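Local coordinates for protein CurF (Lyngbya majuscula, PDB 5DP2) that acts as an NADP-binding cyclopropanase of the enoyl reductase family, probably forming the cyclopropane ring during curacin A biosynthesis, at residues Leu13-Tyr18 and Glu76-Gly81; Val176-Phe181 and Gly306-Leu311; Thr189-Lys194 and Asn208-Glu213. All blocks are in the same frame, centred on the assembly; numbering follows the deposited sequence.

The three contacts sample both domains of a medium-chain reductase fold. Contact 1 comes first along the chain and is complete before contact 2 opens; it lies in the GroES-like, substrate-side domain. Contact 2 joins helix 170-181 to the chain between helix 290-305 and strand 313-317, and contact 3 is nested inside the loop it closes. Strand 185-190 of contact 3 directly follows that helix, and the two contacts have centres 22 Å apart, with nearest atoms about 7 Å apart. Contact 1 lies 32-33 Å from both, centre to centre, and across the chain's centre from contact 2. Of the three, contact 3 holds the cofactor, while contact 2 ties the nucleotide-binding domain to the chain returning toward strand 313-317.

Contact 1: residues Leu13-Tyr18 and Glu76-Gly81; sequences LRIPSY and ENLTFG
R14 and T79 bring their backbones to 5.9 Å between CA atoms, and P16 and E76 to 4.9 Å, as the two segments run with end-to-end directions 121° apart. The contact belongs to the GroES-like domain of the medium-chain reductase fold: it lays the end of strand 11-14, part of a two-stranded antiparallel sheet, on the loop that leads into strand 83-91. R14 makes the polar clasp. Its CG stands anti to the carbonyl carbon (chi1 -60°), bends at chi2 and chi3 bring CD and NE round, and the guanidinium then meets a single atom, the carbonyl O of E76, side-on. NH2 reaches E76 O at 2.9 Å with an N-H...O angle of 158° and lies in the carbonyl plane; NE, at 3.2 Å from the same E76 O, stands above it. Q12 takes the remaining guanidinium nitrogen, NH1. An alanine here removes both guanidinium donors and would probably leave E76 O to water alone, with the 3-10 segment ending at N77 less firmly tied to the strand. Waters complete the polar seam: water 3 donates to I15 O and E76 O, while water 2 accepts from I15 N. The side chains beyond R14 meet through apolar contacts. F80 crosses L13 at about a right angle, F80 CD2 lying 4.1 Å from L13 CD2, and L13 O lies at the ring edge, 3.6 Å from F80 CD2. F80 also touches E52 and V56 of helix 50-57. Y18 turns its ring edge to L78, whose CD2 sits in the ring plane, 3.9 Å from Y18 CE1.

Contact 2: residues Val176-Phe181 and Gly306-Leu311; sequences VQLAQF and GSLKPL
Q177 OE1 is gripped by K309 N at 2.9 Å, along a nearly straight bond (168°) in the amide plane and on a lone pair; water 4 also lies 2.8 Å from Q177 OE1, though other acceptors compete for its protons. The same amide group gives as well as takes, since Q177 NE2 donates to K309 O at 3.0 Å, approaching from above the carbonyl plane. One glutamine therefore pairs with both backbone polar groups of one residue, in the manner of a neighbouring strand. Its chain, extended beyond CG, spans the distance from the helix. That helix, 170-181, is the connection between strands 161-164 and 185-190, a beta-alpha-beta crossover of the Rossmann domain; the partner segment carries the chain from helix 290-305 back to the sheet containing strand 313-317. Beside the amide, L308 packs onto L178 at about a right angle, L308 CD1 lying 3.8 Å from L178 CD2, and L299 and L302 of helix 290-305 also touch L308. At the exposed end, F181 CE1 lies 3.9 Å from S307 CB. K309 sends its chain the other way: bent at chi2 and chi4, it puts NZ 2.7 Å from G306 O, on a lone pair of that carbonyl.

Contact 3: residues Thr189-Lys194 and Asn208-Glu213; sequences TTSPHK and NSRTTE. With NAP (NADP nicotinamide-adenine-dinucleotide phosphate), chain B.
S191 and R210 meet at the 2'-phosphate of NADP, and here the packing is tight. S191 OG, anti to its own carbonyl carbon (chi1 -64°), donates to phosphate O2X at 2.6 Å and, in the arginine conformer described, accepts from R210 NE at 2.8 Å, so one hydroxyl joins ligand and arginine; S191 N also donates to O2X. K194, its chain extended beyond CG, brings NZ to O1X at 2.7 Å, and that ammonium has further partners in S331 O and H333 O. In the same conformer R210 NH2 donates to O3X at 3.0 Å, while one face of the guanidinium lies against the adenine, whose C6A is 3.2 Å over that face, nearer its edge than its centre. In Rossmann folds the NADP 2'-phosphate is commonly bound just after the second strand, here 185-190. Strand 205-208 runs parallel beside it, outermost in this sheet, and S209 N closes the bridge by donating to T190 O at 3.0 Å. T189 faces the turn, its OG1, hydrogen-bonded to H165, standing 3.3 Å from S209 CB. Toward solvent the contact thins. R210 is exposed and has a second conformer, and exposed P192 brings CD to 3.3 Å from N208 OD1. N208 OD1 accepts from R210 N, forming an Asx turn.

Contact 1: residues Leu13-Tyr18 and Glu76-Gly81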
# COMPACT_ATOMS: atom_id res chain seq x y z
N LEU A 13 -11.62 0.08 15.56
CA LEU A 13 -12.01 -1.15 14.85
C LEU A 13 -11.22 -2.33 15.43
O LEU A 13 -9.99 -2.30 15.53
CB LEU A 13 -11.71 -0.98 13.35
CG LEU A 13 -12.30 -2.05 12.44
CD1 LEU A 13 -13.80 -1.99 12.43
CD2 LEU A 13 -11.74 -1.85 11.03
N ARG A 14 -11.95 -3.39 15.80
CA ARG A 14 -11.37 -4.55 16.45
C ARG A 14 -12.07 -5.81 15.99
O ARG A 14 -13.13 -5.75 15.37
CB ARG A 14 -11.48 -4.41 17.99
CG ARG A 14 -10.77 -3.19 18.57
CD ARG A 14 -9.25 -3.30 18.56
NE ARG A 14 -8.77 -4.09 19.71
CZ ARG A 14 -8.66 -3.58 20.94
NH1 ARG A 14 -8.81 -2.29 21.17
NH2 ARG A 14 -8.37 -4.38 21.96
N ILE A 15 -11.48 -6.95 16.32
CA ILE A 15 -12.10 -8.26 16.10
C ILE A 15 -11.99 -9.09 17.38
O ILE A 15 -11.04 -8.94 18.15
CB ILE A 15 -11.45 -9.02 14.93
CG1 ILE A 15 -9.94 -9.17 15.10
CG2 ILE A 15 -11.81 -8.38 13.60
CD1 ILE A 15 -9.28 -10.06 14.07
N PRO A 16 -12.91 -10.06 17.55
CA PRO A 16 -12.83 -10.95 18.70
C PRO A 16 -11.95 -12.16 18.44
O PRO A 16 -11.52 -12.84 19.39
CB PRO A 16 -14.28 -11.38 18.90
CG PRO A 16 -14.87 -11.34 17.53
CD PRO A 16 -14.23 -10.13 16.90
N SER A 17 -11.72 -12.48 17.17
CA SER A 17 -11.12 -13.75 16.75
C SER A 17 -10.93 -13.61 15.24
O SER A 17 -11.52 -12.73 14.60
CB SER A 17 -12.02 -14.95 17.06
OG SER A 17 -13.30 -14.78 16.47
N TYR A 18 -10.14 -14.52 14.67
CA TYR A 18 -9.86 -14.53 13.23
C TYR A 18 -10.87 -15.38 12.47
O TYR A 18 -11.42 -16.36 13.01
CB TYR A 18 -8.47 -15.09 12.97
CG TYR A 18 -7.36 -14.23 13.51
CD1 TYR A 18 -7.24 -12.91 13.11
CD2 TYR A 18 -6.42 -14.70 14.41
CE1 TYR A 18 -6.22 -12.10 13.59
CE2 TYR A 18 -5.38 -13.88 14.90
CZ TYR A 18 -5.30 -12.57 14.47
OH TYR A 18 -4.30 -11.71 14.92
N GLU A 76 -7.69 -10.40 19.67
CA GLU A 76 -8.51 -9.39 20.32
C GLU A 76 -7.77 -8.08 20.57
O GLU A 76 -8.40 -7.07 20.92
CB GLU A 76 -9.10 -9.93 21.62
CG GLU A 76 -8.07 -10.23 22.70
CD GLU A 76 -8.69 -10.87 23.91
OE1 GLU A 76 -9.70 -11.58 23.75
OE2 GLU A 76 -8.18 -10.68 25.04
N ASN A 77 -6.45 -8.08 20.37
CA ASN A 77 -5.63 -6.87 20.51
C ASN A 77 -5.29 -6.23 19.17
O ASN A 77 -4.72 -5.14 19.15
CB ASN A 77 -4.34 -7.19 21.27
CG ASN A 77 -4.59 -7.57 22.71
OD1 ASN A 77 -5.70 -7.44 23.23
ND2 ASN A 77 -3.53 -8.03 23.37
N LEU A 78 -5.56 -6.91 18.06
CA LEU A 78 -5.17 -6.41 16.73
C LEU A 78 -5.93 -5.13 16.37
O LEU A 78 -7.16 -5.08 16.48
CB LEU A 78 -5.45 -7.49 15.68
CG LEU A 78 -4.99 -7.17 14.25
CD1 LEU A 78 -3.49 -7.04 14.12
CD2 LEU A 78 -5.50 -8.24 13.30
N THR A 79 -5.18 -4.13 15.90
CA THR A 79 -5.77 -2.92 15.35
C THR A 79 -5.50 -2.86 13.84
O THR A 79 -4.70 -3.63 13.30
CB THR A 79 -5.26 -1.65 16.06
OG1 THR A 79 -3.86 -1.50 15.86
CG2 THR A 79 -5.51 -1.68 17.54
N PHE A 80 -6.20 -1.93 13.19
CA PHE A 80 -6.16 -1.79 11.74
C PHE A 80 -5.94 -0.33 11.39
O PHE A 80 -6.27 0.57 12.16
CB PHE A 80 -7.49 -2.28 11.13
CG PHE A 80 -7.83 -3.68 11.52
CD1 PHE A 80 -7.34 -4.76 10.81
CD2 PHE A 80 -8.60 -3.94 12.65
CE1 PHE A 80 -7.58 -6.05 11.21
CE2 PHE A 80 -8.86 -5.24 13.05
CZ PHE A 80 -8.37 -6.30 12.33
N GLY A 81 -5.42 -0.13 10.18
CA GLY A 81 -5.20 1.21 9.64
C GLY A 81 -3.71 1.49 9.59
O GLY A 81 -3.14 2.08 10.53
O HOH W 1 -8.18 -0.44 14.63
O HOH W 2 -8.97 -6.64 17.75
O HOH W 3 -11.23 -6.95 20.59

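Contact 2: residues Val176-Phe181 and Gly306-Leu311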
# COMPACT_ATOMS: atom_id res chain seq x y z
N VAL A 176 1.93 2.03 -11.80
CA VAL A 176 1.74 2.49 -13.19
C VAL A 176 2.05 3.98 -13.28
O VAL A 176 2.77 4.42 -14.18
CB VAL A 176 0.32 2.17 -13.72
CG1 VAL A 176 0.10 2.86 -15.06
CG2 VAL A 176 0.11 0.67 -13.86
N GLN A 177 1.49 4.78 -12.38
CA GLN A 177 1.74 6.21 -12.43
C GLN A 177 3.23 6.50 -12.33
O GLN A 177 3.78 7.33 -13.07
CB GLN A 177 1.03 6.96 -11.30
CG GLN A 177 -0.46 7.13 -11.49
CD GLN A 177 -0.99 8.21 -10.56
OE1 GLN A 177 -0.38 9.27 -10.42
NE2 GLN A 177 -2.13 7.96 -9.95
N LEU A 178 3.92 5.86 -11.39
CA LEU A 178 5.34 6.12 -11.19
C LEU A 178 6.18 5.63 -12.37
O LEU A 178 7.09 6.33 -12.83
CB LEU A 178 5.83 5.48 -9.88
CG LEU A 178 5.48 6.29 -8.65
CD1 LEU A 178 5.57 5.41 -7.42
CD2 LEU A 178 6.41 7.48 -8.52
N ALA A 179 5.89 4.43 -12.87
CA ALA A 179 6.65 3.92 -13.99
C ALA A 179 6.53 4.87 -15.20
O ALA A 179 7.52 5.10 -15.90
CB ALA A 179 6.20 2.52 -14.35
N GLN A 180 5.34 5.39 -15.44
CA GLN A 180 5.20 6.33 -16.56
C GLN A 180 5.86 7.67 -16.28
O GLN A 180 6.46 8.24 -17.19
CB GLN A 180 3.75 6.46 -16.94
CG GLN A 180 3.22 5.11 -17.36
CD GLN A 180 1.98 5.20 -18.19
OE1 GLN A 180 1.05 5.95 -17.90
NE2 GLN A 180 1.97 4.45 -19.28
N PHE A 181 5.82 8.15 -15.03
CA PHE A 181 6.56 9.36 -14.65
C PHE A 181 8.06 9.21 -14.92
O PHE A 181 8.73 10.15 -15.35
CB PHE A 181 6.29 9.69 -13.17
CG PHE A 181 7.16 10.80 -12.61
CD1 PHE A 181 6.95 12.11 -12.95
CD2 PHE A 181 8.25 10.48 -11.80
CE1 PHE A 181 7.77 13.10 -12.47
CE2 PHE A 181 9.08 11.47 -11.30
CZ PHE A 181 8.83 12.79 -11.64
N GLY A 306 1.18 17.92 -9.24
CA GLY A 306 0.31 17.13 -10.10
C GLY A 306 1.04 16.15 -11.00
O GLY A 306 0.40 15.47 -11.80
N SER A 307 2.37 16.01 -10.88
CA SER A 307 3.08 14.94 -11.58
C SER A 307 2.58 13.55 -11.19
O SER A 307 2.64 12.62 -11.99
CB SER A 307 4.59 15.03 -11.31
OG SER A 307 5.17 16.12 -11.98
N LEU A 308 2.17 13.41 -9.94
CA LEU A 308 1.44 12.22 -9.47
C LEU A 308 0.07 12.71 -9.01
O LEU A 308 -0.08 13.86 -8.57
CB LEU A 308 2.16 11.51 -8.33
CG LEU A 308 3.54 10.97 -8.71
CD1 LEU A 308 4.20 10.41 -7.46
CD2 LEU A 308 3.49 9.91 -9.81
N LYS A 309 -0.93 11.82 -9.11
CA LYS A 309 -2.31 12.14 -8.79
C LYS A 309 -2.85 11.11 -7.80
O LYS A 309 -2.38 9.97 -7.76
CB LYS A 309 -3.18 12.10 -10.05
CG LYS A 309 -2.78 13.02 -11.17
CD LYS A 309 -3.42 14.37 -11.05
CE LYS A 309 -3.37 15.16 -12.36
NZ LYS A 309 -2.12 15.91 -12.65
N PRO A 310 -3.87 11.48 -7.03
CA PRO A 310 -4.54 10.49 -6.21
C PRO A 310 -4.98 9.30 -7.04
O PRO A 310 -5.28 9.41 -8.25
CB PRO A 310 -5.77 11.23 -5.67
CG PRO A 310 -5.47 12.66 -5.82
CD PRO A 310 -4.49 12.82 -6.93
N LEU A 311 -5.03 8.14 -6.40
CA LEU A 311 -5.59 6.95 -7.07
C LEU A 311 -7.07 7.09 -7.27
O LEU A 311 -7.75 7.79 -6.51
CB LEU A 311 -5.31 5.70 -6.24
CG LEU A 311 -3.86 5.42 -5.90
CD1 LEU A 311 -3.77 4.09 -5.16
CD2 LEU A 311 -2.97 5.46 -7.14
O HOH W 4 0.40 10.46 -12.83

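Contact 3: residues Thr189-Lys194 and Asn208-Glu213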
# COMPACT_ATOMS: atom_id res chain seq x y z
N THR A 189 -0.85 -6.33 -16.09
CA THR A 189 -1.81 -7.45 -16.01
C THR A 189 -2.92 -7.10 -15.03
O THR A 189 -2.72 -6.40 -14.03
CB THR A 189 -1.17 -8.79 -15.62
OG1 THR A 189 -0.84 -8.77 -14.23
CG2 THR A 189 0.04 -9.10 -16.49
N THR A 190 -4.12 -7.60 -15.33
CA THR A 190 -5.27 -7.44 -14.45
C THR A 190 -6.30 -8.51 -14.86
O THR A 190 -6.15 -9.21 -15.86
CB THR A 190 -5.86 -6.00 -14.54
OG1 THR A 190 -6.87 -5.84 -13.58
CG2 THR A 190 -6.45 -5.71 -15.91
N SER A 191 -7.36 -8.61 -14.08
CA SER A 191 -8.38 -9.62 -14.37
C SER A 191 -9.14 -9.24 -15.65
O SER A 191 -9.25 -8.05 -16.00
CB SER A 191 -9.33 -9.72 -13.19
OG SER A 191 -8.66 -10.17 -12.02
N PRO A 192 -9.72 -10.23 -16.35
CA PRO A 192 -10.33 -9.95 -17.66
C PRO A 192 -11.32 -8.77 -17.71
O PRO A 192 -11.30 -8.02 -18.69
CB PRO A 192 -10.98 -11.29 -18.03
CG PRO A 192 -10.05 -12.29 -17.41
CD PRO A 192 -9.64 -11.68 -16.10
N HIS A 193 -12.17 -8.62 -16.71
CA HIS A 193 -13.18 -7.60 -16.75
C HIS A 193 -12.64 -6.20 -16.41
O HIS A 193 -13.39 -5.23 -16.53
CB HIS A 193 -14.39 -7.93 -15.87
CG HIS A 193 -14.14 -7.80 -14.41
ND1 HIS A 193 -13.39 -8.71 -13.70
CD2 HIS A 193 -14.56 -6.87 -13.53
CE1 HIS A 193 -13.37 -8.34 -12.44
NE2 HIS A 193 -14.07 -7.22 -12.31
N LYS A 194 -11.38 -6.11 -15.98
CA LYS A 194 -10.73 -4.83 -15.72
C LYS A 194 -9.78 -4.41 -16.82
O LYS A 194 -9.28 -3.27 -16.79
CB LYS A 194 -9.99 -4.87 -14.37
CG LYS A 194 -10.90 -5.22 -13.20
CD LYS A 194 -10.17 -5.16 -11.86
CE LYS A 194 -11.02 -5.70 -10.72
NZ LYS A 194 -10.37 -5.48 -9.40
N ASN A 208 -4.22 -10.57 -19.25
CA ASN A 208 -4.87 -11.25 -18.15
C ASN A 208 -3.87 -11.74 -17.13
O ASN A 208 -2.92 -12.47 -17.45
CB ASN A 208 -5.63 -12.46 -18.76
CG ASN A 208 -6.41 -13.27 -17.74
OD1 ASN A 208 -6.64 -12.84 -16.62
ND2 ASN A 208 -6.85 -14.46 -18.15
N SER A 209 -4.10 -11.36 -15.87
CA SER A 209 -3.28 -11.78 -14.76
C SER A 209 -3.68 -13.11 -14.12
O SER A 209 -2.95 -13.62 -13.27
CB SER A 209 -3.41 -10.77 -13.65
OG SER A 209 -4.78 -10.73 -13.26
N ARG A 210 -4.86 -13.63 -14.49
CA ARG A 210 -5.48 -14.73 -13.75
C ARG A 210 -4.99 -16.10 -14.17
O ARG A 210 -5.37 -17.10 -13.55
CB ARG A 210 -7.00 -14.63 -13.81
CG ARG A 210 -7.55 -13.44 -13.05
CD ARG A 210 -7.80 -13.81 -11.61
NE ARG A 210 -8.08 -12.61 -10.79
CZ ARG A 210 -8.33 -12.64 -9.47
NH1 ARG A 210 -8.38 -13.80 -8.82
NH2 ARG A 210 -8.56 -11.52 -8.80
N THR A 211 -4.13 -16.16 -15.19
CA THR A 211 -3.35 -17.34 -15.53
C THR A 211 -1.92 -16.87 -15.78
O THR A 211 -1.68 -15.67 -15.93
CB THR A 211 -3.84 -18.08 -16.79
OG1 THR A 211 -3.49 -17.33 -17.95
CG2 THR A 211 -5.35 -18.36 -16.71
N THR A 212 -1.00 -17.82 -15.90
CA THR A 212 0.37 -17.47 -16.23
C THR A 212 0.63 -17.37 -17.74
O THR A 212 1.77 -17.22 -18.17
CB THR A 212 1.37 -18.43 -15.57
OG1 THR A 212 1.13 -19.76 -16.01
CG2 THR A 212 1.32 -18.38 -14.06
N GLU A 213 -0.42 -17.38 -18.56
CA GLU A 213 -0.24 -17.24 -20.00
C GLU A 213 0.31 -15.84 -20.37
O GLU A 213 0.82 -15.69 -21.47
CB GLU A 213 -1.54 -17.52 -20.73
CG GLU A 213 -1.94 -19.01 -20.69
CD GLU A 213 -0.81 -19.95 -21.09
OE1 GLU A 213 -0.20 -19.75 -22.18
OE2 GLU A 213 -0.53 -20.89 -20.32
PA NAP B . -4.78 -4.48 -4.16
O1A NAP B . -5.69 -3.30 -4.28
O2A NAP B . -3.68 -4.64 -5.14
O5B NAP B . -5.71 -5.78 -4.13
C5B NAP B . -5.17 -7.08 -4.36
C4B NAP B . -4.86 -7.35 -5.82
O4B NAP B . -4.52 -8.71 -5.96
C3B NAP B . -6.00 -7.06 -6.75
O3B NAP B . -5.61 -5.99 -7.62
C2B NAP B . -6.23 -8.37 -7.53
O2B NAP B . -6.35 -8.29 -8.92
C1B NAP B . -4.97 -9.16 -7.25
N9A NAP B . -5.16 -10.59 -7.12
C8A NAP B . -5.53 -11.28 -5.99
N7A NAP B . -5.61 -12.61 -6.24
C5A NAP B . -5.28 -12.77 -7.53
C6A NAP B . -5.17 -13.89 -8.40
N6A NAP B . -5.41 -15.13 -7.94
N1A NAP B . -4.80 -13.67 -9.66
C2A NAP B . -4.56 -12.43 -10.08
N3A NAP B . -4.64 -11.30 -9.36
C4A NAP B . -5.01 -11.48 -8.10
O3 NAP B . -4.15 -4.53 -2.68
PN NAP B . -2.95 -3.67 -2.05
O1N NAP B . -3.33 -3.36 -0.66
O2N NAP B . -2.57 -2.55 -2.97
O5D NAP B . -1.82 -4.75 -2.00
C5D NAP B . -1.28 -5.26 -3.24
C4D NAP B . -0.48 -6.56 -2.96
O4D NAP B . 0.79 -6.19 -2.48
C3D NAP B . -1.08 -7.47 -1.89
O3D NAP B . -0.69 -8.82 -2.18
C2D NAP B . -0.45 -6.95 -0.62
O2D NAP B . -0.43 -7.98 0.38
C1D NAP B . 0.92 -6.56 -1.09
N1N NAP B . 1.62 -5.41 -0.49
C2N NAP B . 2.87 -5.57 0.00
C3N NAP B . 3.59 -4.53 0.58
C7N NAP B . 4.96 -4.76 1.10
O7N NAP B . 5.43 -3.86 1.76
N7N NAP B . 5.59 -5.93 0.81
C4N NAP B . 3.00 -3.26 0.64
C5N NAP B . 1.72 -3.11 0.13
C6N NAP B . 1.04 -4.20 -0.44
P2B NAP B . -7.64 -7.77 -9.70
O1X NAP B . -7.75 -6.27 -9.41
O2X NAP B . -7.32 -8.07 -11.13
O3X NAP B . -8.82 -8.53 -9.15